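Long-range contacts in RagA protein (Porphyromonas gingivalis, PDB 6SLN), which probably forms the TonB-dependent outer-membrane channel through which the RagAB complex, with the lipoprotein RagB, takes up oligopeptides: residues 303-309 / 337-341; 503-507 / 518-523; 522-528 / 567-573. Numbering follows the deposited sequence.

Contact 1 (303-309 / 337-341)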
loop_
_atom_site.group_PDB
_atom_site.type_symbol
_atom_site.label_atom_id
_atom_site.label_comp_id
_atom_site.label_asym_id
_atom_site.label_seq_id
_atom_site.Cartn_x
_atom_site.Cartn_y
_atom_site.Cartn_z
ATOM N N LYS A 303 -33.940 -19.690 -0.111
ATOM C CA LYS A 303 -34.123 -18.301 0.290
ATOM C C LYS A 303 -33.104 -17.864 1.341
ATOM O O LYS A 303 -32.770 -16.677 1.407
ATOM C CB LYS A 303 -35.557 -18.075 0.776
ATOM C CG LYS A 303 -35.837 -16.625 1.171
ATOM C CD LYS A 303 -37.288 -16.409 1.509
ATOM C CE LYS A 303 -38.151 -17.315 0.654
ATOM N NZ LYS A 303 -38.506 -16.673 -0.645
ATOM N N ALA A 304 -32.567 -18.794 2.125
ATOM C CA ALA A 304 -31.520 -18.435 3.074
ATOM C C ALA A 304 -30.277 -17.900 2.378
ATOM O O ALA A 304 -29.531 -17.117 2.973
ATOM C CB ALA A 304 -31.153 -19.649 3.925
ATOM N N LEU A 305 -30.011 -18.332 1.136
ATOM C CA LEU A 305 -28.770 -17.977 0.461
ATOM C C LEU A 305 -28.925 -17.286 -0.885
ATOM O O LEU A 305 -27.906 -16.935 -1.480
ATOM C CB LEU A 305 -27.864 -19.216 0.299
ATOM C CG LEU A 305 -27.442 -19.775 1.657
ATOM C CD1 LEU A 305 -27.577 -21.267 1.649
ATOM C CD2 LEU A 305 -26.052 -19.323 2.106
ATOM N N PHE A 306 -30.141 -17.079 -1.382
ATOM C CA PHE A 306 -30.334 -16.377 -2.646
ATOM C C PHE A 306 -31.555 -15.485 -2.531
ATOM O O PHE A 306 -32.524 -15.807 -1.837
ATOM C CB PHE A 306 -30.500 -17.341 -3.847
ATOM C CG PHE A 306 -29.244 -18.076 -4.217
ATOM C CD1 PHE A 306 -28.844 -19.199 -3.510
ATOM C CD2 PHE A 306 -28.451 -17.627 -5.256
ATOM C CE1 PHE A 306 -27.687 -19.872 -3.845
ATOM C CE2 PHE A 306 -27.309 -18.296 -5.608
ATOM C CZ PHE A 306 -26.921 -19.419 -4.898
ATOM N N LYS A 307 -31.501 -14.363 -3.233
ATOM C CA LYS A 307 -32.490 -13.304 -3.132
ATOM C C LYS A 307 -32.791 -12.832 -4.541
ATOM O O LYS A 307 -32.054 -13.122 -5.478
ATOM C CB LYS A 307 -31.965 -12.136 -2.278
ATOM C CG LYS A 307 -30.592 -11.620 -2.766
ATOM C CD LYS A 307 -30.106 -10.322 -2.092
ATOM C CE LYS A 307 -29.644 -9.278 -3.129
ATOM N NZ LYS A 307 -29.755 -7.853 -2.673
ATOM N N THR A 308 -33.889 -12.118 -4.691
ATOM C CA THR A 308 -34.092 -11.346 -5.899
ATOM C C THR A 308 -33.258 -10.081 -5.782
ATOM O O THR A 308 -33.207 -9.452 -4.719
ATOM C CB THR A 308 -35.567 -11.006 -6.087
ATOM O OG1 THR A 308 -36.333 -12.214 -6.097
ATOM C CG2 THR A 308 -35.785 -10.302 -7.399
ATOM N N ALA A 309 -32.562 -9.729 -6.862
ATOM C CA ALA A 309 -31.688 -8.573 -6.814
ATOM C C ALA A 309 -32.065 -7.593 -7.914
ATOM O O ALA A 309 -32.478 -8.007 -9.000
ATOM C CB ALA A 309 -30.226 -8.988 -6.960
ATOM N N GLU A 337 -27.065 -5.973 -9.242
ATOM C CA GLU A 337 -26.860 -6.604 -7.946
ATOM C C GLU A 337 -26.806 -8.115 -8.090
ATOM O O GLU A 337 -27.530 -8.706 -8.903
ATOM C CB GLU A 337 -27.972 -6.211 -6.970
ATOM C CG GLU A 337 -27.722 -4.903 -6.235
ATOM C CD GLU A 337 -26.260 -4.760 -5.800
ATOM O OE1 GLU A 337 -25.697 -3.653 -5.994
ATOM O OE2 GLU A 337 -25.676 -5.749 -5.270
ATOM N N GLY A 338 -25.927 -8.740 -7.309
ATOM C CA GLY A 338 -25.802 -10.188 -7.364
ATOM C C GLY A 338 -26.976 -10.869 -6.686
ATOM O O GLY A 338 -27.443 -10.442 -5.632
ATOM N N MET A 339 -27.455 -11.948 -7.294
ATOM C CA MET A 339 -28.618 -12.603 -6.708
ATOM C C MET A 339 -28.252 -13.564 -5.586
ATOM O O MET A 339 -29.088 -13.823 -4.717
ATOM C CB MET A 339 -29.425 -13.327 -7.774
ATOM C CG MET A 339 -28.621 -14.200 -8.663
ATOM S SD MET A 339 -29.771 -15.312 -9.440
ATOM C CE MET A 339 -29.608 -16.701 -8.336
ATOM N N ALA A 340 -27.040 -14.109 -5.563
ATOM C CA ALA A 340 -26.624 -14.812 -4.360
ATOM C C ALA A 340 -26.518 -13.812 -3.223
ATOM O O ALA A 340 -26.197 -12.641 -3.432
ATOM C CB ALA A 340 -25.290 -15.518 -4.551
ATOM N N ARG A 341 -26.816 -14.275 -2.011
ATOM C CA ARG A 341 -26.844 -13.353 -0.884
ATOM C C ARG A 341 -25.446 -12.900 -0.513
ATOM O O ARG A 341 -25.266 -11.753 -0.088
ATOM C CB ARG A 341 -27.543 -13.990 0.309
ATOM C CG ARG A 341 -29.033 -13.932 0.203
ATOM C CD ARG A 341 -29.621 -14.229 1.564
ATOM N NE ARG A 341 -31.031 -14.544 1.437
ATOM C CZ ARG A 341 -31.988 -13.624 1.367
ATOM N NH1 ARG A 341 -31.683 -12.329 1.426
ATOM N NH2 ARG A 341 -33.247 -14.002 1.229
#
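This contact lies at the end of two neighbouring strands of the TonB-dependent receptor beta barrel. Residues 303-309 lead from the short helix 301-305 into strand 309-322. Residues 337-341 form the loop that leaves the next strand of the barrel, 325-337. Past the ends of these strands a single beta bridge joins F306 with A340. Two backbone hydrogen bonds flank it. The amide of K307 N donates to M339 O at 2.9 Å, and R341 N donates to L305 O, also at 2.9 Å. A340 N faces elsewhere and is satisfied by the hydroxyl of Y983. The carbonyl of K303, in the short, weakly bonded helix, takes two bonds from one guanidinium: R341 NE at 2.8 Å and R341 NH2 at 2.7 Å. The extended R341 side chain thus lies along the loop, with F306 C and K307 CB over one face of its guanidinium. The apolar part is built around F306, whose ring meets M339 and A340 and also touches V394 of helix 390-396. A309 CB packs 3.6 Å from E337 CB. On the F306 ring, the closest approach from 337-341 is made by M339 CE, 3.4 Å from F306 CD2.

Contact 2 (503-507 / 518-523). With 3PE (1,2-Distearoyl-sn-glycerophosphoethanolamine), chain G.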
loop_
_atom_site.group_PDB
_atom_site.type_symbol
_atom_site.label_atom_id
_atom_site.label_comp_id
_atom_site.label_asym_id
_atom_site.label_seq_id
_atom_site.Cartn_x
_atom_site.Cartn_y
_atom_site.Cartn_z
ATOM N N ASN A 503 0.733 2.666 -36.626
ATOM C CA ASN A 503 1.130 3.618 -37.652
ATOM C C ASN A 503 1.100 2.920 -39.003
ATOM O O ASN A 503 1.816 1.935 -39.211
ATOM C CB ASN A 503 2.517 4.182 -37.337
ATOM C CG ASN A 503 2.511 5.033 -36.084
ATOM O OD1 ASN A 503 1.843 6.067 -36.036
ATOM N ND2 ASN A 503 3.228 4.593 -35.054
ATOM N N THR A 504 0.267 3.421 -39.915
ATOM C CA THR A 504 0.017 2.728 -41.167
ATOM C C THR A 504 0.037 3.695 -42.334
ATOM O O THR A 504 -0.467 4.816 -42.241
ATOM C CB THR A 504 -1.339 2.003 -41.163
ATOM O OG1 THR A 504 -2.397 2.955 -40.976
ATOM C CG2 THR A 504 -1.383 0.954 -40.060
ATOM N N ALA A 505 0.588 3.227 -43.445
ATOM C CA ALA A 505 0.579 3.952 -44.705
ATOM C C ALA A 505 -0.167 3.093 -45.710
ATOM O O ALA A 505 0.169 1.918 -45.893
ATOM C CB ALA A 505 1.999 4.250 -45.178
ATOM N N GLU A 506 -1.205 3.658 -46.320
ATOM C CA GLU A 506 -2.033 2.942 -47.279
ATOM C C GLU A 506 -2.012 3.703 -48.592
ATOM O O GLU A 506 -2.273 4.911 -48.617
ATOM C CB GLU A 506 -3.482 2.776 -46.787
ATOM C CG GLU A 506 -4.355 1.964 -47.742
ATOM C CD GLU A 506 -5.832 2.001 -47.391
ATOM O OE1 GLU A 506 -6.484 3.029 -47.676
ATOM O OE2 GLU A 506 -6.340 0.997 -46.841
ATOM N N TYR A 507 -1.697 2.999 -49.672
ATOM C CA TYR A 507 -1.704 3.575 -51.006
ATOM C C TYR A 507 -2.673 2.781 -51.865
ATOM O O TYR A 507 -2.481 1.579 -52.072
ATOM C CB TYR A 507 -0.304 3.566 -51.611
ATOM C CG TYR A 507 -0.204 4.364 -52.882
ATOM C CD1 TYR A 507 -0.853 5.582 -53.002
ATOM C CD2 TYR A 507 0.527 3.893 -53.972
ATOM C CE1 TYR A 507 -0.772 6.312 -54.167
ATOM C CE2 TYR A 507 0.611 4.617 -55.135
ATOM C CZ TYR A 507 -0.044 5.827 -55.224
ATOM O OH TYR A 507 0.023 6.568 -56.374
ATOM N N THR A 518 -4.316 -2.030 -53.908
ATOM C CA THR A 518 -4.217 -1.335 -52.637
ATOM C C THR A 518 -3.065 -1.945 -51.856
ATOM O O THR A 518 -2.986 -3.170 -51.712
ATOM C CB THR A 518 -5.518 -1.436 -51.837
ATOM O OG1 THR A 518 -6.555 -0.728 -52.528
ATOM C CG2 THR A 518 -5.325 -0.853 -50.451
ATOM N N ALA A 519 -2.164 -1.094 -51.382
ATOM C CA ALA A 519 -1.044 -1.526 -50.570
ATOM C C ALA A 519 -1.096 -0.788 -49.251
ATOM O O ALA A 519 -1.483 0.384 -49.199
ATOM C CB ALA A 519 0.299 -1.265 -51.250
ATOM N N LEU A 520 -0.705 -1.491 -48.189
ATOM C CA LEU A 520 -0.735 -0.947 -46.839
ATOM C C LEU A 520 0.450 -1.508 -46.068
ATOM O O LEU A 520 0.503 -2.714 -45.812
ATOM C CB LEU A 520 -2.046 -1.297 -46.151
ATOM C CG LEU A 520 -2.327 -0.691 -44.774
ATOM C CD1 LEU A 520 -3.816 -0.630 -44.569
ATOM C CD2 LEU A 520 -1.688 -1.493 -43.653
ATOM N N MET A 521 1.382 -0.639 -45.689
ATOM C CA MET A 521 2.406 -0.959 -44.707
ATOM C C MET A 521 1.992 -0.411 -43.344
ATOM O O MET A 521 1.349 0.641 -43.249
ATOM C CB MET A 521 3.761 -0.378 -45.117
ATOM C CG MET A 521 4.226 -0.806 -46.491
ATOM S SD MET A 521 5.163 -2.340 -46.410
ATOM C CE MET A 521 6.845 -1.731 -46.568
ATOM N N GLY A 522 2.360 -1.128 -42.287
ATOM C CA GLY A 522 1.930 -0.761 -40.949
ATOM C C GLY A 522 2.956 -1.108 -39.898
ATOM O O GLY A 522 3.676 -2.105 -40.007
ATOM N N HIS A 523 3.019 -0.264 -38.860
ATOM C CA HIS A 523 3.833 -0.495 -37.675
ATOM C C HIS A 523 2.954 -0.385 -36.435
ATOM O O HIS A 523 2.007 0.405 -36.404
ATOM C CB HIS A 523 4.984 0.501 -37.546
ATOM C CG HIS A 523 5.429 0.704 -36.129
ATOM N ND1 HIS A 523 4.900 1.682 -35.313
ATOM C CD2 HIS A 523 6.313 0.013 -35.365
ATOM C CE1 HIS A 523 5.454 1.596 -34.116
ATOM N NE2 HIS A 523 6.317 0.593 -34.121
HETATM C C1 3PE G . 10.165 0.539 -29.049
HETATM C C2 3PE G . 9.395 1.500 -29.928
HETATM C C3 3PE G . 9.160 0.850 -31.303
HETATM O O31 3PE G . 8.551 1.755 -32.186
HETATM O O32 3PE G . 10.157 1.452 -33.722
HETATM C C31 3PE G . 9.270 2.132 -33.334
HETATM C C32 3PE G . 8.925 3.435 -34.079
HETATM C C33 3PE G . 8.157 3.217 -35.386
HETATM C C34 3PE G . 8.062 4.533 -36.167
HETATM C C35 3PE G . 6.676 5.184 -36.063
HETATM C C36 3PE G . 6.292 5.807 -37.408
HETATM C C37 3PE G . 5.353 7.006 -37.232
HETATM C C38 3PE G . 4.982 7.560 -38.613
HETATM C C39 3PE G . 3.893 8.616 -38.467
HETATM C C3A 3PE G . 3.216 8.873 -39.811
HETATM C C3B 3PE G . 1.786 9.372 -39.584
HETATM O O21 3PE G . 8.218 1.765 -29.200
HETATM O O22 3PE G . 8.133 3.882 -28.468
HETATM C C21 3PE G . 7.755 3.094 -29.258
HETATM C C22 3PE G . 6.747 3.544 -30.320
HETATM C C23 3PE G . 6.384 5.024 -30.167
HETATM C C24 3PE G . 6.273 5.621 -31.574
HETATM C C25 3PE G . 4.927 6.304 -31.829
HETATM C C26 3PE G . 5.068 7.315 -32.979
HETATM C C27 3PE G . 3.822 8.199 -33.047
HETATM C C28 3PE G . 3.914 9.221 -34.187
HETATM C C29 3PE G . 2.609 10.025 -34.313
HETATM C C2A 3PE G . 2.866 11.485 -34.709
HETATM C C2B 3PE G . 1.867 12.039 -35.748
HETATM C C2C 3PE G . 1.503 13.500 -35.405
HETATM C C2D 3PE G . 0.580 14.186 -36.434
#
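Strands 503-507 and 518-523 form part of an antiparallel beta hairpin in the receptor barrel. Their axes come within 4.4 Å, at 172°. Six backbone hydrogen bonds join three hydrogen-bonded pairs: N503 with H523, A505 with M521, and Y507 with A519. The shortest is H523 N to N503 O, 2.5 Å. The non-hydrogen-bonded pairs, T504 with G522 and E506 with L520, bring CA atoms close to carbonyls; L520 CA lies 3.1 Å from A505 O.

Side-chain packing is lighter. T504 CG2 sits 3.8 Å from G522 CA, and E506 CG meets T518 CG2 at 4.0 Å. The carboxylate of E506 is salt-bridged to K508.

Polar and lipid contacts gather on the face with N503 and H523. N503 ND2 gives a weak hydrogen bond to H523 ND1 at 3.4 Å. H523 NE2 in turn gives a weak one to O31 of the bound phospholipid 3PE at 3.2 Å, while C33 of 3PE lies over the imidazole face. This places the pair at the lipid-facing surface of the barrel.

Strand 456-475 pairs with the other edge of 503-507, and strand 561-580 with that of 518-523, so each segment has a neighbour on both sides in the wall.

Contact 3 (522-528 / 567-573). With 3PE (1,2-Distearoyl-sn-glycerophosphoethanolamine), chain G; LMT (dodecyl-beta-D-maltoside), chain H.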
loop_
_atom_site.group_PDB
_atom_site.type_symbol
_atom_site.label_atom_id
_atom_site.label_comp_id
_atom_site.label_asym_id
_atom_site.label_seq_id
_atom_site.Cartn_x
_atom_site.Cartn_y
_atom_site.Cartn_z
ATOM N N GLY A 522 2.360 -1.128 -42.287
ATOM C CA GLY A 522 1.930 -0.761 -40.949
ATOM C C GLY A 522 2.956 -1.108 -39.898
ATOM O O GLY A 522 3.676 -2.105 -40.007
ATOM N N HIS A 523 3.019 -0.264 -38.860
ATOM C CA HIS A 523 3.833 -0.495 -37.675
ATOM C C HIS A 523 2.954 -0.385 -36.435
ATOM O O HIS A 523 2.007 0.405 -36.404
ATOM C CB HIS A 523 4.984 0.501 -37.546
ATOM C CG HIS A 523 5.429 0.704 -36.129
ATOM N ND1 HIS A 523 4.900 1.682 -35.313
ATOM C CD2 HIS A 523 6.313 0.013 -35.365
ATOM C CE1 HIS A 523 5.454 1.596 -34.116
ATOM N NE2 HIS A 523 6.317 0.593 -34.121
ATOM N N GLU A 524 3.300 -1.156 -35.400
ATOM C CA GLU A 524 2.466 -1.250 -34.212
ATOM C C GLU A 524 3.310 -1.639 -33.004
ATOM O O GLU A 524 4.055 -2.622 -33.065
ATOM C CB GLU A 524 1.354 -2.266 -34.437
ATOM C CG GLU A 524 0.584 -2.643 -33.190
ATOM C CD GLU A 524 -0.831 -3.049 -33.514
ATOM O OE1 GLU A 524 -1.079 -4.245 -33.797
ATOM O OE2 GLU A 524 -1.686 -2.152 -33.516
ATOM N N TYR A 525 3.177 -0.877 -31.908
ATOM C CA TYR A 525 3.817 -1.178 -30.627
ATOM C C TYR A 525 2.780 -1.100 -29.504
ATOM O O TYR A 525 2.115 -0.073 -29.325
ATOM C CB TYR A 525 4.980 -0.224 -30.343
ATOM C CG TYR A 525 5.648 -0.442 -28.985
ATOM C CD1 TYR A 525 6.515 -1.507 -28.784
ATOM C CD2 TYR A 525 5.423 0.425 -27.913
ATOM C CE1 TYR A 525 7.127 -1.712 -27.562
ATOM C CE2 TYR A 525 6.037 0.218 -26.679
ATOM C CZ TYR A 525 6.897 -0.849 -26.516
ATOM O OH TYR A 525 7.524 -1.074 -25.304
ATOM N N ILE A 526 2.634 -2.191 -28.764
ATOM C CA ILE A 526 1.771 -2.246 -27.598
ATOM C C ILE A 526 2.635 -2.698 -26.433
ATOM O O ILE A 526 3.486 -3.581 -26.582
ATOM C CB ILE A 526 0.551 -3.184 -27.789
ATOM C CG1 ILE A 526 0.990 -4.637 -27.915
ATOM C CG2 ILE A 526 -0.286 -2.804 -29.018
ATOM C CD1 ILE A 526 -0.166 -5.618 -28.014
ATOM N N GLU A 527 2.447 -2.056 -25.284
ATOM C CA GLU A 527 3.175 -2.411 -24.079
ATOM C C GLU A 527 2.239 -2.265 -22.897
ATOM O O GLU A 527 1.262 -1.516 -22.952
ATOM C CB GLU A 527 4.433 -1.555 -23.887
ATOM C CG GLU A 527 4.216 -0.243 -23.170
ATOM C CD GLU A 527 5.533 0.447 -22.865
ATOM O OE1 GLU A 527 6.593 -0.040 -23.329
ATOM O OE2 GLU A 527 5.509 1.474 -22.154
ATOM N N TYR A 528 2.546 -3.005 -21.835
ATOM C CA TYR A 528 1.727 -3.051 -20.634
ATOM C C TYR A 528 2.643 -3.075 -19.423
ATOM O O TYR A 528 3.570 -3.884 -19.360
ATOM C CB TYR A 528 0.811 -4.291 -20.632
ATOM C CG TYR A 528 0.202 -4.628 -19.273
ATOM C CD1 TYR A 528 0.925 -5.346 -18.328
ATOM C CD2 TYR A 528 -1.098 -4.238 -18.947
ATOM C CE1 TYR A 528 0.405 -5.648 -17.105
ATOM C CE2 TYR A 528 -1.635 -4.546 -17.722
ATOM C CZ TYR A 528 -0.879 -5.255 -16.798
ATOM O OH TYR A 528 -1.389 -5.576 -15.557
ATOM N N TYR A 567 4.648 -6.666 -20.171
ATOM C CA TYR A 567 4.889 -7.316 -21.440
ATOM C C TYR A 567 4.876 -6.235 -22.502
ATOM O O TYR A 567 4.434 -5.106 -22.264
ATOM C CB TYR A 567 3.855 -8.423 -21.727
ATOM C CG TYR A 567 2.419 -7.974 -21.957
ATOM C CD1 TYR A 567 2.023 -7.390 -23.158
ATOM C CD2 TYR A 567 1.445 -8.166 -20.978
ATOM C CE1 TYR A 567 0.685 -6.990 -23.365
ATOM C CE2 TYR A 567 0.113 -7.767 -21.178
ATOM C CZ TYR A 567 -0.252 -7.184 -22.367
ATOM O OH TYR A 567 -1.549 -6.804 -22.564
ATOM N N ALA A 568 5.375 -6.593 -23.679
ATOM C CA ALA A 568 5.299 -5.701 -24.821
ATOM C C ALA A 568 5.290 -6.530 -26.096
ATOM O O ALA A 568 5.664 -7.711 -26.109
ATOM C CB ALA A 568 6.452 -4.688 -24.820
ATOM N N TYR A 569 4.827 -5.894 -27.166
ATOM C CA TYR A 569 4.828 -6.480 -28.493
ATOM C C TYR A 569 5.314 -5.423 -29.468
ATOM O O TYR A 569 5.046 -4.229 -29.289
ATOM C CB TYR A 569 3.434 -6.949 -28.918
ATOM C CG TYR A 569 2.941 -8.221 -28.276
ATOM C CD1 TYR A 569 3.298 -9.465 -28.786
ATOM C CD2 TYR A 569 2.081 -8.180 -27.177
ATOM C CE1 TYR A 569 2.824 -10.633 -28.207
ATOM C CE2 TYR A 569 1.610 -9.344 -26.583
ATOM C CZ TYR A 569 1.986 -10.566 -27.102
ATOM O OH TYR A 569 1.518 -11.728 -26.523
ATOM N N LEU A 570 6.034 -5.872 -30.499
ATOM C CA LEU A 570 6.443 -5.026 -31.614
ATOM C C LEU A 570 6.049 -5.716 -32.905
ATOM O O LEU A 570 6.313 -6.912 -33.075
ATOM C CB LEU A 570 7.950 -4.749 -31.619
ATOM C CG LEU A 570 8.390 -3.816 -32.760
ATOM C CD1 LEU A 570 7.797 -2.389 -32.619
ATOM C CD2 LEU A 570 9.901 -3.774 -32.848
ATOM N N SER A 571 5.447 -4.961 -33.821
ATOM C CA SER A 571 4.824 -5.542 -34.997
ATOM C C SER A 571 5.136 -4.722 -36.236
ATOM O O SER A 571 5.149 -3.489 -36.190
ATOM C CB SER A 571 3.312 -5.628 -34.803
ATOM O OG SER A 571 2.958 -6.869 -34.238
ATOM N N PHE A 572 5.390 -5.415 -37.345
ATOM C CA PHE A 572 5.465 -4.789 -38.657
ATOM C C PHE A 572 4.616 -5.621 -39.588
ATOM O O PHE A 572 4.754 -6.849 -39.614
ATOM C CB PHE A 572 6.901 -4.700 -39.161
ATOM C CG PHE A 572 7.818 -3.939 -38.239
ATOM C CD1 PHE A 572 7.785 -2.561 -38.197
ATOM C CD2 PHE A 572 8.709 -4.607 -37.416
ATOM C CE1 PHE A 572 8.624 -1.855 -37.350
ATOM C CE2 PHE A 572 9.547 -3.912 -36.568
ATOM C CZ PHE A 572 9.500 -2.528 -36.531
ATOM N N PHE A 573 3.701 -4.976 -40.308
ATOM C CA PHE A 573 2.736 -5.756 -41.068
ATOM C C PHE A 573 2.412 -5.086 -42.393
ATOM O O PHE A 573 2.650 -3.895 -42.599
ATOM C CB PHE A 573 1.454 -6.010 -40.274
ATOM C CG PHE A 573 0.728 -4.763 -39.813
ATOM C CD1 PHE A 573 1.068 -4.143 -38.615
ATOM C CD2 PHE A 573 -0.355 -4.254 -40.541
ATOM C CE1 PHE A 573 0.364 -3.017 -38.170
ATOM C CE2 PHE A 573 -1.069 -3.118 -40.098
ATOM C CZ PHE A 573 -0.710 -2.506 -38.918
HETATM C C1 3PE G . 10.165 0.539 -29.049
HETATM C C2 3PE G . 9.395 1.500 -29.928
HETATM C C3 3PE G . 9.160 0.850 -31.303
HETATM O O31 3PE G . 8.551 1.755 -32.186
HETATM O O32 3PE G . 10.157 1.452 -33.722
HETATM C C31 3PE G . 9.270 2.132 -33.334
HETATM C C32 3PE G . 8.925 3.435 -34.079
HETATM C C33 3PE G . 8.157 3.217 -35.386
HETATM C C34 3PE G . 8.062 4.533 -36.167
HETATM C C35 3PE G . 6.676 5.184 -36.063
HETATM C C36 3PE G . 6.292 5.807 -37.408
HETATM C C37 3PE G . 5.353 7.006 -37.232
HETATM C C38 3PE G . 4.982 7.560 -38.613
HETATM C C39 3PE G . 3.893 8.616 -38.467
HETATM C C3A 3PE G . 3.216 8.873 -39.811
HETATM C C3B 3PE G . 1.786 9.372 -39.584
HETATM O O21 3PE G . 8.218 1.765 -29.200
HETATM O O22 3PE G . 8.133 3.882 -28.468
HETATM C C21 3PE G . 7.755 3.094 -29.258
HETATM C C22 3PE G . 6.747 3.544 -30.320
HETATM C C23 3PE G . 6.384 5.024 -30.167
HETATM C C24 3PE G . 6.273 5.621 -31.574
HETATM C C25 3PE G . 4.927 6.304 -31.829
HETATM C C26 3PE G . 5.068 7.315 -32.979
HETATM C C27 3PE G . 3.822 8.199 -33.047
HETATM C C28 3PE G . 3.914 9.221 -34.187
HETATM C C29 3PE G . 2.609 10.025 -34.313
HETATM C C2A 3PE G . 2.866 11.485 -34.709
HETATM C C2B 3PE G . 1.867 12.039 -35.748
HETATM C C2C 3PE G . 1.503 13.500 -35.405
HETATM C C2D 3PE G . 0.580 14.186 -36.434
HETATM C C1B LMT H . 11.242 0.161 -22.463
HETATM C C2B LMT H . 10.558 -0.068 -21.051
HETATM C C3B LMT H . 11.568 -0.434 -19.936
HETATM C C4B LMT H . 12.485 -1.548 -20.478
HETATM C C5B LMT H . 13.264 -0.826 -21.588
HETATM C C6B LMT H . 14.566 -1.553 -21.954
HETATM O O1B LMT H . 11.438 1.522 -22.760
HETATM O O2B LMT H . 9.815 1.040 -20.703
HETATM O O3B LMT H . 10.961 -0.742 -18.744
HETATM O "O4'" LMT H . 13.326 -2.054 -19.509
HETATM O O5B LMT H . 12.420 -0.597 -22.708
HETATM O O6B LMT H . 15.647 -0.678 -21.897
HETATM C "C1'" LMT H . 9.783 4.724 -24.531
HETATM C "C2'" LMT H . 8.810 3.526 -24.496
HETATM C "C3'" LMT H . 9.426 2.558 -23.471
HETATM C "C4'" LMT H . 10.802 2.030 -23.926
HETATM C "C5'" LMT H . 11.678 3.195 -24.532
HETATM C "C6'" LMT H . 12.777 2.705 -25.476
HETATM O "O1'" LMT H . 9.319 5.887 -25.156
HETATM O "O2'" LMT H . 7.556 3.870 -24.026
HETATM O "O3'" LMT H . 8.562 1.523 -23.188
HETATM O "O5'" LMT H . 10.982 4.275 -25.183
HETATM O "O6'" LMT H . 12.747 1.302 -25.538
HETATM C C1 LMT H . 8.132 5.902 -25.967
HETATM C C2 LMT H . 7.472 7.253 -25.746
HETATM C C3 LMT H . 6.062 7.420 -26.259
HETATM C C4 LMT H . 5.811 8.862 -26.693
HETATM C C5 LMT H . 5.046 8.914 -27.994
HETATM C C6 LMT H . 3.949 9.954 -28.043
HETATM C C7 LMT H . 3.066 9.665 -29.241
HETATM C C8 LMT H . 1.984 10.704 -29.449
HETATM C C9 LMT H . 1.102 10.342 -30.631
HETATM C C10 LMT H . 0.051 11.390 -30.947
HETATM C C11 LMT H . -0.952 10.832 -31.937
HETATM C C12 LMT H . -1.868 11.864 -32.521
#
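Strands 522-528 and 567-573 run antiparallel, with axes 4.6 Å apart at 178°. Eight backbone hydrogen bonds join G522 with F573, E524 with S571, I526 with Y569 and Y528 with Y567. The shortest is Y569 N to I526 O, 2.7 Å.

On the face bearing F573, the ring lies over G522, whose CA is 3.8 Å from the ring centroid in a CH-pi contact. I526 CD1 meets Y569 CD2 at 3.5 Å. Y528 CB sits over the Y567 ring, 3.6 Å from its centroid.

These are neighbouring wall strands of the TonB-dependent receptor barrel, and their other face carries a lipid site. H523 CD2 touches F572 CE1 at 3.6 Å, and Y525 CD1 lies 4.1 Å from L570 CD1. H523, Y525 and L570 all line the 3PE pocket, with 3PE O21 over the Y525 ring. RagB also packs on Y525 and L570. Y525 OH donates a very short hydrogen bond, 2.4 Å, to E527 OE1. LMT O3' lies 2.5 Å from E527 OE1, while E527 OE2 is salt-bridged to K499.

Along the chain the contacts come in series: contact 1, contact 2, contact 3. Contacts 2 and 3 lie in the barrel sheet; contact 1 lies where strands 309-322 and 325-337 of that sheet run out into helix and loop. It is on the opposite side of the chain's centre, its centre about 53 Å from that of contact 2 and about 45 Å from that of contact 3. Contacts 2 and 3 have centres about 15 Å apart and share G522 and H523 on strand 515-540, which pairs with 487-510 and 561-580. F573 of contact 3 packs on T504 and L520 of contact 2. Their three strands contribute to one 3PE site, which A448 and A460 of the two preceding strands complete.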